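Local coordinates for bottromycin amidohydrolase (Streptomyces purpureus, PDB 6I5S), which probably hydrolyses a thiazoline-containing intermediate of bottromycin biosynthesis, acting as the zinc-dependent amidohydrolase that serves as gatekeeper of the pathway, at residues A[226-231]-A[268-273]; A[91-96]-A[342-347]; A[272-277]-A[361-366]; A[113-118]-A[386-391]. All coordinates share one frame; numbering follows the deposited sequence.

Contact 1. Residues A[226-231]-A[268-273]. With ZN (zinc ion), chain B.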
loop_
_atom_site.group_PDB
_atom_site.type_symbol
_atom_site.label_atom_id
_atom_site.label_comp_id
_atom_site.label_asym_id
_atom_site.label_seq_id
_atom_site.Cartn_x
_atom_site.Cartn_y
_atom_site.Cartn_z
ATOM N N SER A 226 0.185 -12.800 6.021
ATOM C CA SER A 226 -0.794 -11.757 6.249
ATOM C C SER A 226 -2.104 -12.172 5.583
ATOM O O SER A 226 -2.127 -12.979 4.654
ATOM C CB SER A 226 -0.356 -10.383 5.693
ATOM O OG SER A 226 -0.400 -10.381 4.247
ATOM N N THR A 227 -3.192 -11.585 6.064
ATOM C CA THR A 227 -4.524 -11.735 5.465
ATOM C C THR A 227 -5.080 -10.347 5.166
ATOM O O THR A 227 -4.795 -9.363 5.884
ATOM C CB THR A 227 -5.514 -12.501 6.343
ATOM O OG1 THR A 227 -5.669 -11.868 7.627
ATOM C CG2 THR A 227 -4.996 -13.974 6.587
ATOM N N GLU A 228 -5.799 -10.264 4.040
ATOM C CA GLU A 228 -6.210 -8.994 3.465
ATOM C C GLU A 228 -7.726 -8.796 3.573
ATOM O O GLU A 228 -8.519 -9.744 3.469
ATOM C CB GLU A 228 -5.805 -8.891 1.984
ATOM C CG GLU A 228 -4.349 -9.382 1.686
ATOM C CD GLU A 228 -3.352 -8.539 2.405
ATOM O OE1 GLU A 228 -3.399 -7.308 2.180
ATOM O OE2 GLU A 228 -2.550 -9.074 3.201
ATOM N N HIS A 229 -8.094 -7.535 3.694
ATOM C CA HIS A 229 -9.468 -7.032 3.554
ATOM C C HIS A 229 -10.382 -7.448 4.692
ATOM O O HIS A 229 -11.599 -7.204 4.603
ATOM C CB HIS A 229 -10.116 -7.496 2.234
ATOM C CG HIS A 229 -9.267 -7.368 1.019
ATOM N ND1 HIS A 229 -8.739 -6.171 0.585
ATOM C CD2 HIS A 229 -8.889 -8.303 0.097
ATOM C CE1 HIS A 229 -8.045 -6.379 -0.526
ATOM N NE2 HIS A 229 -8.133 -7.655 -0.844
ATOM N N LEU A 230 -9.852 -8.008 5.780
ATOM C CA LEU A 230 -10.640 -8.627 6.853
ATOM C C LEU A 230 -11.436 -9.847 6.377
ATOM O O LEU A 230 -12.265 -10.372 7.135
ATOM C CB LEU A 230 -11.574 -7.585 7.524
ATOM C CG LEU A 230 -10.868 -6.396 8.177
ATOM C CD1 LEU A 230 -11.908 -5.435 8.766
ATOM C CD2 LEU A 230 -9.930 -6.882 9.261
ATOM N N TYR A 231 -11.184 -10.374 5.167
ATOM C CA TYR A 231 -11.917 -11.558 4.774
ATOM C C TYR A 231 -11.546 -12.677 5.730
ATOM O O TYR A 231 -10.425 -12.724 6.253
ATOM C CB TYR A 231 -11.636 -11.961 3.345
ATOM C CG TYR A 231 -12.076 -10.955 2.299
ATOM C CD1 TYR A 231 -13.050 -10.007 2.554
ATOM C CD2 TYR A 231 -11.491 -10.941 1.048
ATOM C CE1 TYR A 231 -13.404 -9.106 1.572
ATOM C CE2 TYR A 231 -11.854 -10.065 0.089
ATOM C CZ TYR A 231 -12.821 -9.160 0.340
ATOM O OH TYR A 231 -13.159 -8.240 -0.652
ATOM N N PHE A 268 -0.399 -10.403 10.971
ATOM C CA PHE A 268 -0.464 -9.190 10.175
ATOM C C PHE A 268 -1.795 -9.152 9.453
ATOM O O PHE A 268 -2.138 -10.105 8.753
ATOM C CB PHE A 268 0.650 -9.126 9.163
ATOM C CG PHE A 268 2.036 -9.011 9.783
ATOM C CD1 PHE A 268 2.537 -7.787 10.150
ATOM C CD2 PHE A 268 2.784 -10.138 10.043
ATOM C CE1 PHE A 268 3.789 -7.678 10.716
ATOM C CE2 PHE A 268 4.040 -10.038 10.583
ATOM C CZ PHE A 268 4.550 -8.795 10.914
ATOM N N VAL A 269 -2.519 -8.037 9.611
ATOM C CA VAL A 269 -3.852 -7.830 9.053
ATOM C C VAL A 269 -3.834 -6.530 8.250
ATOM O O VAL A 269 -3.502 -5.495 8.797
ATOM C CB VAL A 269 -4.914 -7.761 10.171
ATOM C CG1 VAL A 269 -6.252 -7.348 9.602
ATOM C CG2 VAL A 269 -4.995 -9.095 10.858
ATOM N N CYS A 270 -4.209 -6.589 6.975
ATOM C CA CYS A 270 -4.239 -5.436 6.076
ATOM C C CYS A 270 -5.688 -5.218 5.656
ATOM O O CYS A 270 -6.158 -5.821 4.693
ATOM C CB CYS A 270 -3.320 -5.676 4.861
ATOM S SG CYS A 270 -3.243 -4.260 3.812
ATOM N N PRO A 271 -6.440 -4.349 6.352
ATOM C CA PRO A 271 -7.903 -4.313 6.140
ATOM C C PRO A 271 -8.365 -3.564 4.898
ATOM O O PRO A 271 -9.524 -3.735 4.494
ATOM C CB PRO A 271 -8.432 -3.639 7.425
ATOM C CG PRO A 271 -7.269 -2.838 7.962
ATOM C CD PRO A 271 -6.010 -3.638 7.571
ATOM N N THR A 272 -7.518 -2.726 4.303
ATOM C CA THR A 272 -7.851 -1.902 3.142
ATOM C C THR A 272 -9.219 -1.258 3.286
ATOM O O THR A 272 -10.089 -1.376 2.432
ATOM C CB THR A 272 -7.753 -2.664 1.813
ATOM O OG1 THR A 272 -8.746 -3.670 1.723
ATOM C CG2 THR A 272 -6.414 -3.339 1.657
ATOM N N LEU A 273 -9.352 -0.458 4.349
ATOM C CA LEU A 273 -10.653 0.159 4.629
ATOM C C LEU A 273 -11.026 1.153 3.535
ATOM O O LEU A 273 -12.213 1.283 3.165
ATOM C CB LEU A 273 -10.634 0.848 5.988
ATOM C CG LEU A 273 -10.412 -0.135 7.133
ATOM C CD1 LEU A 273 -10.110 0.658 8.425
ATOM C CD2 LEU A 273 -11.640 -1.073 7.390
HETATM ZN ZN ZN B . -8.150 -8.732 -2.749
HETATM O O HOH W 1 -9.015 -8.969 -4.695
HETATM O O HOH W 2 -8.041 -6.775 -3.825
#
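H229 meets T272 at the edge of its imidazole. H229 ND1 donates to T272 OG1 at 2.7 Å, in the ring plane and nearly straight (169°). A chi1 of 67° puts T272 OG1 between its backbone N and carbonyl carbon, where it faces H229 ND1. H229 NE2 binds the zinc ion at 2.2 Å; two waters are also ligands. The hydroxyl therefore helps fix the rotation of a metal ligand from the second shell. One face of the ring carries E228 CB near the rim.

The strands 226-228 and 268-270 run parallel. C270 N donates to T227 O at 3.0 Å, and H229 N donates to C270 O at 2.8 Å. E228 OE1 lies 3.1 Å from C270 CB, a close contact, and is hydrogen-bonded to H94. E228 OE2 takes a bond from S226 OG and a salt bridge from R115. Beyond the strand, L230 lays CG on P271 CB at 3.8 Å. L230 CD2 reaches V269 CG1, the two side chains crossing at about a right angle.

H210 and the carboxylated lysine at position 183 complete the protein ligands of this zinc. A metal-binding histidine just past a parallel strand's C-terminal end is typical of the amidohydrolase barrel.

Contact 2. Residues A[91-96]-A[342-347]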
loop_
_atom_site.group_PDB
_atom_site.type_symbol
_atom_site.label_atom_id
_atom_site.label_comp_id
_atom_site.label_asym_id
_atom_site.label_seq_id
_atom_site.Cartn_x
_atom_site.Cartn_y
_atom_site.Cartn_z
ATOM N N VAL A 91 5.004 2.334 3.479
ATOM C CA VAL A 91 4.783 1.140 2.666
ATOM C C VAL A 91 3.295 1.008 2.419
ATOM O O VAL A 91 2.511 0.820 3.368
ATOM C CB VAL A 91 5.316 -0.130 3.343
ATOM C CG1 VAL A 91 5.213 -1.319 2.308
ATOM C CG2 VAL A 91 6.767 0.096 3.815
ATOM N N ASP A 92 2.884 1.099 1.148
ATOM C CA ASP A 92 1.511 0.718 0.808
ATOM C C ASP A 92 1.441 -0.810 0.769
ATOM O O ASP A 92 1.970 -1.450 -0.154
ATOM C CB ASP A 92 1.042 1.334 -0.508
ATOM C CG ASP A 92 -0.437 1.066 -0.777
ATOM O OD1 ASP A 92 -1.038 1.842 -1.506
ATOM O OD2 ASP A 92 -1.001 0.050 -0.268
ATOM N N ALA A 93 0.795 -1.380 1.764
ATOM C CA ALA A 93 0.812 -2.838 1.942
ATOM C C ALA A 93 -0.123 -3.604 1.001
ATOM O O ALA A 93 -0.151 -4.853 1.039
ATOM C CB ALA A 93 0.497 -3.177 3.376
ATOM N N HIS A 94 -0.847 -2.924 0.131
ATOM C CA HIS A 94 -1.680 -3.623 -0.840
ATOM C C HIS A 94 -1.884 -2.706 -2.037
ATOM O O HIS A 94 -2.918 -2.051 -2.128
ATOM C CB HIS A 94 -3.023 -3.992 -0.239
ATOM C CG HIS A 94 -3.822 -4.997 -1.045
ATOM N ND1 HIS A 94 -4.270 -6.193 -0.518
ATOM C CD2 HIS A 94 -4.243 -4.982 -2.336
ATOM C CE1 HIS A 94 -4.905 -6.872 -1.460
ATOM N NE2 HIS A 94 -4.933 -6.153 -2.561
ATOM N N ALA A 95 -0.932 -2.649 -2.963
ATOM C CA ALA A 95 -1.031 -1.768 -4.118
ATOM C C ALA A 95 -1.108 -2.614 -5.384
ATOM O O ALA A 95 -0.656 -3.761 -5.409
ATOM C CB ALA A 95 0.152 -0.792 -4.195
ATOM N N HIS A 96 -1.798 -2.081 -6.388
ATOM C CA HIS A 96 -1.876 -2.676 -7.717
ATOM C C HIS A 96 -1.274 -1.631 -8.661
ATOM O O HIS A 96 -1.981 -0.868 -9.311
ATOM C CB HIS A 96 -3.294 -3.056 -8.088
ATOM C CG HIS A 96 -3.816 -4.205 -7.275
ATOM N ND1 HIS A 96 -3.382 -5.503 -7.454
ATOM C CD2 HIS A 96 -4.687 -4.242 -6.241
ATOM C CE1 HIS A 96 -3.982 -6.291 -6.582
ATOM N NE2 HIS A 96 -4.778 -5.550 -5.836
ATOM N N ARG A 342 -1.332 -7.146 14.116
ATOM C CA ARG A 342 -0.342 -6.211 13.596
ATOM C C ARG A 342 -0.946 -5.623 12.335
ATOM O O ARG A 342 -0.893 -6.204 11.250
ATOM C CB ARG A 342 1.027 -6.913 13.378
ATOM C CG ARG A 342 1.617 -7.458 14.690
ATOM C CD ARG A 342 2.905 -8.258 14.488
ATOM N NE ARG A 342 3.984 -7.302 14.254
ATOM C CZ ARG A 342 5.257 -7.644 14.078
ATOM N NH1 ARG A 342 5.623 -8.921 14.136
ATOM N NH2 ARG A 342 6.160 -6.713 13.845
ATOM N N LEU A 343 -1.471 -4.424 12.462
ATOM C CA LEU A 343 -2.154 -3.819 11.330
ATOM C C LEU A 343 -1.164 -3.265 10.301
ATOM O O LEU A 343 -0.034 -2.908 10.620
ATOM C CB LEU A 343 -3.059 -2.698 11.783
ATOM C CG LEU A 343 -4.315 -3.132 12.516
ATOM C CD1 LEU A 343 -5.048 -1.835 13.011
ATOM C CD2 LEU A 343 -5.217 -3.915 11.671
ATOM N N LEU A 344 -1.629 -3.213 9.059
ATOM C CA LEU A 344 -0.884 -2.672 7.916
ATOM C C LEU A 344 -1.780 -1.677 7.201
ATOM O O LEU A 344 -3.020 -1.733 7.275
ATOM C CB LEU A 344 -0.464 -3.811 6.925
ATOM C CG LEU A 344 0.359 -4.936 7.536
ATOM C CD1 LEU A 344 0.434 -6.124 6.546
ATOM C CD2 LEU A 344 1.778 -4.396 7.816
ATOM N N VAL A 345 -1.148 -0.765 6.476
ATOM C CA VAL A 345 -1.843 0.280 5.739
ATOM C C VAL A 345 -1.756 -0.059 4.265
ATOM O O VAL A 345 -0.694 0.137 3.648
ATOM C CB VAL A 345 -1.248 1.660 6.012
ATOM C CG1 VAL A 345 -2.042 2.663 5.306
ATOM C CG2 VAL A 345 -1.152 1.964 7.487
ATOM N N GLY A 346 -2.837 -0.592 3.697
ATOM C CA GLY A 346 -2.873 -0.900 2.286
ATOM C C GLY A 346 -4.150 -0.344 1.688
ATOM O O GLY A 346 -5.126 -0.099 2.396
ATOM N N THR A 347 -4.145 -0.169 0.359
ATOM C CA THR A 347 -5.185 0.621 -0.286
ATOM C C THR A 347 -6.000 -0.088 -1.352
ATOM O O THR A 347 -7.113 0.370 -1.645
ATOM C CB THR A 347 -4.582 1.863 -0.951
ATOM O OG1 THR A 347 -3.664 1.489 -1.990
ATOM C CG2 THR A 347 -3.892 2.717 0.091
HETATM O O HOH W 3 1.589 -0.731 5.688
#
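D92 OD2 takes two backbone N-H groups. H94 N gives D92 OD2 the sounder bond, at 3.0 Å, from the anti side and 27° out of the carboxylate plane; it closes an Asx turn. T347 N approaches D92 OD2 at 3.2 Å in a weak, bent bond. D92 OD1 receives the hydroxyl of T347, with T347 OG1 at 2.7 Å, through its syn lone pair. A chi1 of -173° puts D92 CG anti to the backbone N, which brings the carboxylate carbon toward T347. The D92 and T347 side chains cross at about a right angle.

The backbones join directly where A93 N donates to V345 O at 2.8 Å, almost straight (176°). Water 3 lies between V345 N, which donates to it, and V91 O at 2.9 Å. G346 CA packs close to D92 OD2 (3.3 Å) and to H94 N (3.6 Å). A93 CB packs on L344 CB at 3.7 Å.

H94 and H96 bind the other zinc ion of the pair, not the one held by H229, in the His-X-His pattern of amidohydrolases. D348, the residue after T347, binds the same ion. H94 ND1 is held by E228. The buried carboxylate of D92 is thus met by hydroxyl and backbone donors, which probably helps it keep its charge. Its bonds probably help hold the corner with H94 against the chain leading to D348.

Contact 3. Residues A[272-277]-A[361-366]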
loop_
_atom_site.group_PDB
_atom_site.type_symbol
_atom_site.label_atom_id
_atom_site.label_comp_id
_atom_site.label_asym_id
_atom_site.label_seq_id
_atom_site.Cartn_x
_atom_site.Cartn_y
_atom_site.Cartn_z
ATOM N N THR A 272 -7.518 -2.726 4.303
ATOM C CA THR A 272 -7.851 -1.902 3.142
ATOM C C THR A 272 -9.219 -1.258 3.286
ATOM O O THR A 272 -10.089 -1.376 2.432
ATOM C CB THR A 272 -7.753 -2.664 1.813
ATOM O OG1 THR A 272 -8.746 -3.670 1.723
ATOM C CG2 THR A 272 -6.414 -3.339 1.657
ATOM N N LEU A 273 -9.352 -0.458 4.349
ATOM C CA LEU A 273 -10.653 0.159 4.629
ATOM C C LEU A 273 -11.026 1.153 3.535
ATOM O O LEU A 273 -12.213 1.283 3.165
ATOM C CB LEU A 273 -10.634 0.848 5.988
ATOM C CG LEU A 273 -10.412 -0.135 7.133
ATOM C CD1 LEU A 273 -10.110 0.658 8.425
ATOM C CD2 LEU A 273 -11.640 -1.073 7.390
ATOM N N VAL A 274 -10.027 1.874 3.017
ATOM C CA VAL A 274 -10.273 2.845 1.935
ATOM C C VAL A 274 -10.895 2.182 0.718
ATOM O O VAL A 274 -11.726 2.795 0.028
ATOM C CB VAL A 274 -8.976 3.584 1.566
ATOM C CG1 VAL A 274 -7.873 2.619 1.100
ATOM C CG2 VAL A 274 -9.243 4.689 0.515
ATOM N N ALA A 275 -10.514 0.936 0.431
ATOM C CA ALA A 275 -11.104 0.209 -0.704
ATOM C C ALA A 275 -12.530 -0.270 -0.419
ATOM O O ALA A 275 -13.409 -0.187 -1.292
ATOM C CB ALA A 275 -10.180 -0.987 -1.070
ATOM N N TRP A 276 -12.773 -0.825 0.767
ATOM C CA TRP A 276 -14.160 -1.086 1.200
ATOM C C TRP A 276 -15.043 0.153 1.038
ATOM O O TRP A 276 -16.153 0.081 0.508
ATOM C CB TRP A 276 -14.162 -1.521 2.655
ATOM C CG TRP A 276 -13.938 -2.977 2.966
ATOM C CD1 TRP A 276 -12.784 -3.537 3.476
ATOM C CD2 TRP A 276 -14.885 -4.030 2.833
ATOM N NE1 TRP A 276 -12.977 -4.885 3.702
ATOM C CE2 TRP A 276 -14.262 -5.216 3.325
ATOM C CE3 TRP A 276 -16.226 -4.088 2.409
ATOM C CZ2 TRP A 276 -14.924 -6.450 3.372
ATOM C CZ3 TRP A 276 -16.888 -5.314 2.478
ATOM C CH2 TRP A 276 -16.217 -6.491 2.934
ATOM N N ARG A 277 -14.562 1.289 1.537
ATOM C CA ARG A 277 -15.309 2.548 1.456
ATOM C C ARG A 277 -15.621 2.901 0.010
ATOM O O ARG A 277 -16.737 3.256 -0.334
ATOM C CB ARG A 277 -14.466 3.648 2.112
ATOM C CG ARG A 277 -15.081 5.074 2.173
ATOM C CD ARG A 277 -16.140 5.188 3.300
ATOM N NE ARG A 277 -15.511 4.931 4.588
ATOM C CZ ARG A 277 -16.221 4.767 5.713
ATOM N NH1 ARG A 277 -15.612 4.515 6.853
ATOM N NH2 ARG A 277 -17.541 4.815 5.692
ATOM N N HIS A 361 -2.973 7.902 2.457
ATOM C CA HIS A 361 -3.372 8.788 3.545
ATOM C C HIS A 361 -4.856 8.689 3.844
ATOM O O HIS A 361 -5.247 8.923 4.988
ATOM C CB HIS A 361 -2.863 10.205 3.209
ATOM C CG HIS A 361 -1.374 10.226 3.181
ATOM N ND1 HIS A 361 -0.633 10.210 4.346
ATOM C CD2 HIS A 361 -0.502 10.068 2.161
ATOM C CE1 HIS A 361 0.650 10.108 4.025
ATOM N NE2 HIS A 361 0.752 9.994 2.710
ATOM N N LYS A 362 -5.687 8.360 2.863
ATOM C CA LYS A 362 -7.087 8.053 3.182
ATOM C C LYS A 362 -7.208 6.835 4.078
ATOM O O LYS A 362 -8.094 6.787 4.957
ATOM C CB LYS A 362 -7.904 7.840 1.925
ATOM C CG LYS A 362 -8.134 9.081 1.083
ATOM C CD LYS A 362 -9.281 8.831 0.143
ATOM C CE LYS A 362 -9.518 9.986 -0.763
ATOM N NZ LYS A 362 -10.808 9.847 -1.516
ATOM N N GLU A 363 -6.322 5.849 3.899
ATOM C CA GLU A 363 -6.389 4.666 4.739
ATOM C C GLU A 363 -5.883 4.979 6.138
ATOM O O GLU A 363 -6.467 4.511 7.114
ATOM C CB GLU A 363 -5.583 3.526 4.126
ATOM C CG GLU A 363 -5.626 2.199 4.961
ATOM C CD GLU A 363 -6.955 1.574 5.030
ATOM O OE1 GLU A 363 -7.891 2.141 4.418
ATOM O OE2 GLU A 363 -7.101 0.489 5.735
ATOM N N ILE A 364 -4.839 5.822 6.266
ATOM C CA ILE A 364 -4.480 6.330 7.597
ATOM C C ILE A 364 -5.674 7.029 8.236
ATOM O O ILE A 364 -5.967 6.829 9.422
ATOM C CB ILE A 364 -3.262 7.266 7.521
ATOM C CG1 ILE A 364 -2.005 6.386 7.245
ATOM C CG2 ILE A 364 -3.079 8.077 8.813
ATOM C CD1 ILE A 364 -0.793 7.193 6.923
ATOM N N ALA A 365 -6.405 7.815 7.453
ATOM C CA ALA A 365 -7.580 8.507 8.005
ATOM C C ALA A 365 -8.668 7.516 8.449
ATOM O O ALA A 365 -9.276 7.691 9.501
ATOM C CB ALA A 365 -8.122 9.492 6.965
ATOM N N GLU A 366 -8.932 6.470 7.659
ATOM C CA GLU A 366 -9.878 5.439 8.087
ATOM C C GLU A 366 -9.468 4.805 9.410
ATOM O O GLU A 366 -10.316 4.601 10.297
ATOM C CB GLU A 366 -10.013 4.320 7.048
ATOM C CG GLU A 366 -10.680 4.694 5.719
ATOM C CD GLU A 366 -12.177 4.738 5.744
ATOM O OE1 GLU A 366 -12.781 4.175 6.681
ATOM O OE2 GLU A 366 -12.779 5.333 4.804
HETATM O O HOH W 4 -5.039 -1.298 5.494
#
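K362 touches V274 with its aliphatic root: K362 CB lies 3.7 Å from V274 CG2, and the two side chains cross at about a right angle. The lysine end leads away to D458.

E363 follows and reaches the start of the other helix. Its CG is anti to the backbone N (chi1 -179°), and the chain bends at chi2. The carboxylate takes one N-H on each oxygen: L273 N donates to E363 OE2 at 2.8 Å and V274 N to E363 OE1 at 2.6 Å. Both come from the syn side, moderately out of the carboxylate plane. Water 4 accepts from T272 N and lies 2.7 Å from E363 OE2. The helix N terminus would be expected to stabilise the negative charge.

E366, one turn on, packs its CB against L273 CB at 3.7 Å. Its carboxylate is then gripped side-on by R277. R277 NE donates to E366 OE2 at 2.8 Å and R277 NH1 to E366 OE1 at 2.9 Å, both to syn lone pairs, with the two planes 21° apart. R369 is a second partner of E366, and D327 of R277.

The short helical segments cross at 93°, their axes 9.0 Å apart. Helix 273-280 follows strand 268-270, and helix 316-338 packs on it through L329. Helix 358-369 also covers V345, beyond strand 342-343.

Contact 4. Residues A[113-118]-A[386-391]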
loop_
_atom_site.group_PDB
_atom_site.type_symbol
_atom_site.label_atom_id
_atom_site.label_comp_id
_atom_site.label_asym_id
_atom_site.label_seq_id
_atom_site.Cartn_x
_atom_site.Cartn_y
_atom_site.Cartn_z
ATOM N N ALA A 113 7.962 2.128 -0.688
ATOM C CA ALA A 113 7.891 0.699 -0.964
ATOM C C ALA A 113 6.407 0.302 -1.008
ATOM O O ALA A 113 5.530 1.024 -0.525
ATOM C CB ALA A 113 8.623 -0.112 0.102
ATOM N N TYR A 114 6.125 -0.790 -1.698
ATOM C CA TYR A 114 4.754 -1.281 -1.748
ATOM C C TYR A 114 4.793 -2.804 -1.933
ATOM O O TYR A 114 5.737 -3.346 -2.533
ATOM C CB TYR A 114 3.967 -0.605 -2.882
ATOM C CG TYR A 114 4.525 -0.846 -4.303
ATOM C CD1 TYR A 114 3.990 -1.831 -5.147
ATOM C CD2 TYR A 114 5.568 -0.068 -4.798
ATOM C CE1 TYR A 114 4.522 -2.065 -6.418
ATOM C CE2 TYR A 114 6.107 -0.269 -6.100
ATOM C CZ TYR A 114 5.556 -1.244 -6.911
ATOM O OH TYR A 114 6.049 -1.449 -8.132
ATOM N N ARG A 115 3.743 -3.460 -1.436
ATOM C CA ARG A 115 3.445 -4.855 -1.780
ATOM C C ARG A 115 2.537 -4.858 -3.001
ATOM O O ARG A 115 1.417 -4.319 -2.994
ATOM C CB ARG A 115 2.811 -5.618 -0.621
ATOM C CG ARG A 115 3.688 -5.693 0.597
ATOM C CD ARG A 115 3.195 -6.765 1.606
ATOM N NE ARG A 115 1.756 -6.604 1.938
ATOM C CZ ARG A 115 1.012 -7.484 2.601
ATOM N NH1 ARG A 115 -0.273 -7.254 2.839
ATOM N NH2 ARG A 115 1.519 -8.630 3.088
ATOM N N GLN A 116 3.020 -5.491 -4.044
ATOM C CA GLN A 116 2.276 -5.717 -5.282
ATOM C C GLN A 116 1.613 -7.069 -5.172
ATOM O O GLN A 116 2.260 -8.101 -5.362
ATOM C CB GLN A 116 3.195 -5.677 -6.490
ATOM C CG GLN A 116 2.490 -6.002 -7.801
ATOM C CD GLN A 116 1.495 -4.931 -8.205
ATOM O OE1 GLN A 116 1.637 -3.764 -7.849
ATOM N NE2 GLN A 116 0.484 -5.325 -8.944
ATOM N N LEU A 117 0.323 -7.062 -4.869
ATOM C CA LEU A 117 -0.378 -8.300 -4.545
ATOM C C LEU A 117 -1.002 -8.965 -5.765
ATOM O O LEU A 117 -1.811 -9.891 -5.622
ATOM C CB LEU A 117 -1.414 -8.017 -3.433
ATOM C CG LEU A 117 -0.950 -8.710 -2.150
ATOM C CD1 LEU A 117 0.418 -8.305 -1.699
ATOM C CD2 LEU A 117 -1.944 -8.457 -1.051
ATOM N N TRP A 118 -0.606 -8.557 -6.957
ATOM C CA TRP A 118 -0.847 -9.288 -8.180
ATOM C C TRP A 118 0.408 -9.075 -9.014
ATOM O O TRP A 118 0.409 -8.309 -9.948
ATOM C CB TRP A 118 -2.096 -8.793 -8.913
ATOM C CG TRP A 118 -2.721 -9.816 -9.726
ATOM C CD1 TRP A 118 -2.168 -10.490 -10.774
ATOM C CD2 TRP A 118 -4.054 -10.305 -9.577
ATOM N NE1 TRP A 118 -3.083 -11.384 -11.290
ATOM C CE2 TRP A 118 -4.250 -11.283 -10.574
ATOM C CE3 TRP A 118 -5.106 -10.010 -8.693
ATOM C CZ2 TRP A 118 -5.458 -11.968 -10.716
ATOM C CZ3 TRP A 118 -6.303 -10.697 -8.831
ATOM C CH2 TRP A 118 -6.468 -11.665 -9.838
ATOM N N TYR A 386 7.634 -3.305 7.051
ATOM C CA TYR A 386 8.947 -3.867 6.722
ATOM C C TYR A 386 9.062 -5.273 7.299
ATOM O O TYR A 386 9.614 -6.172 6.678
ATOM C CB TYR A 386 10.057 -2.972 7.252
ATOM C CG TYR A 386 10.068 -1.614 6.536
ATOM C CD1 TYR A 386 10.172 -1.548 5.152
ATOM C CD2 TYR A 386 9.956 -0.415 7.236
ATOM C CE1 TYR A 386 10.167 -0.337 4.476
ATOM C CE2 TYR A 386 9.939 0.836 6.559
ATOM C CZ TYR A 386 10.039 0.845 5.176
ATOM O OH TYR A 386 10.055 2.023 4.443
ATOM N N ASP A 387 8.484 -5.498 8.477
ATOM C CA ASP A 387 8.514 -6.857 9.057
ATOM C C ASP A 387 7.707 -7.866 8.236
ATOM O O ASP A 387 8.184 -9.000 8.002
ATOM C CB ASP A 387 8.004 -6.848 10.512
ATOM C CG ASP A 387 9.056 -6.381 11.490
ATOM O OD1 ASP A 387 10.212 -6.145 11.075
ATOM O OD2 ASP A 387 8.729 -6.261 12.681
ATOM N N VAL A 388 6.522 -7.485 7.783
ATOM C CA VAL A 388 5.698 -8.439 7.025
ATOM C C VAL A 388 6.354 -8.785 5.691
ATOM O O VAL A 388 6.149 -9.890 5.146
ATOM C CB VAL A 388 4.261 -7.897 6.817
ATOM C CG1 VAL A 388 4.161 -6.869 5.678
ATOM C CG2 VAL A 388 3.319 -9.085 6.578
ATOM N N MET A 389 7.132 -7.862 5.135
ATOM C CA MET A 389 7.882 -8.114 3.896
ATOM C C MET A 389 9.181 -8.853 4.107
ATOM O O MET A 389 9.859 -9.222 3.117
ATOM C CB MET A 389 8.173 -6.786 3.211
ATOM C CG MET A 389 6.936 -6.102 2.638
ATOM S SD MET A 389 7.274 -4.623 1.628
ATOM C CE MET A 389 8.046 -3.536 2.835
ATOM N N GLY A 390 9.582 -9.078 5.352
ATOM C CA GLY A 390 10.795 -9.816 5.580
ATOM C C GLY A 390 12.032 -8.976 5.406
ATOM O O GLY A 390 13.130 -9.529 5.252
ATOM N N TRP A 391 11.881 -7.659 5.399
ATOM C CA TRP A 391 13.002 -6.723 5.269
ATOM C C TRP A 391 13.443 -6.369 6.677
ATOM O O TRP A 391 12.827 -5.528 7.334
ATOM C CB TRP A 391 12.602 -5.453 4.523
ATOM C CG TRP A 391 12.139 -5.666 3.109
ATOM C CD1 TRP A 391 12.080 -6.846 2.441
ATOM C CD2 TRP A 391 11.713 -4.654 2.183
ATOM N NE1 TRP A 391 11.638 -6.625 1.152
ATOM C CE2 TRP A 391 11.402 -5.299 0.972
ATOM C CE3 TRP A 391 11.592 -3.287 2.256
ATOM C CZ2 TRP A 391 10.960 -4.605 -0.158
ATOM C CZ3 TRP A 391 11.130 -2.575 1.135
ATOM C CH2 TRP A 391 10.788 -3.233 -0.027
HETATM O O HOH W 5 4.340 -9.636 3.027
#
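The aliphatic part of R115 crosses M389 at a slant, with R115 CG 3.9 Å from M389 CG and equally far from M389 SD. R115 then bends at chi3 (-52°). R115 NH2 lies 4.0 Å from V388 CG2, and the two side chains cross at about a right angle. Water 5 lies in the guanidinium plane at its edge. It accepts from R115 NH2 at 3.0 Å and donates to V388 O at 2.8 Å.

A113 packs further back on the strand. A113 CB sits 3.7 Å from W391 CZ3. M389 CE lies over one face of the W391 ring, near the rim. A Schellman motif with G390 at positive phi closes the last turn.

The direct contact is largely apolar, and water makes the polar link between the segments. The R115 head finds its strong partners elsewhere: A93 O, S226 and E228. R115 is buried, and the salt bridge to E228 probably balances its charge. R115 thereby links this packing to E228, near the zinc site.

Following the chain from the N terminus, 91-96 comes first and 113-118 soon after, on neighbouring strands of the mixed sheet. Segment 226-231 pairs with 268-273, so contact 1 closes the shortest of the loops, and it lies within those of contacts 2 and 4. Contact 3 starts where contact 1 ends, sharing T272 and L273, and closes at 361-366. Contact 2 closes at 342-347, inside that span, so contacts 2 and 3 cross. Contact 4 closes last, at 386-391; it crosses contact 2 and encloses contact 3. Together they tie the mixed sheet, the three-stranded parallel sheet and helices 273-280, 358-369 and 383-388 around the zinc site.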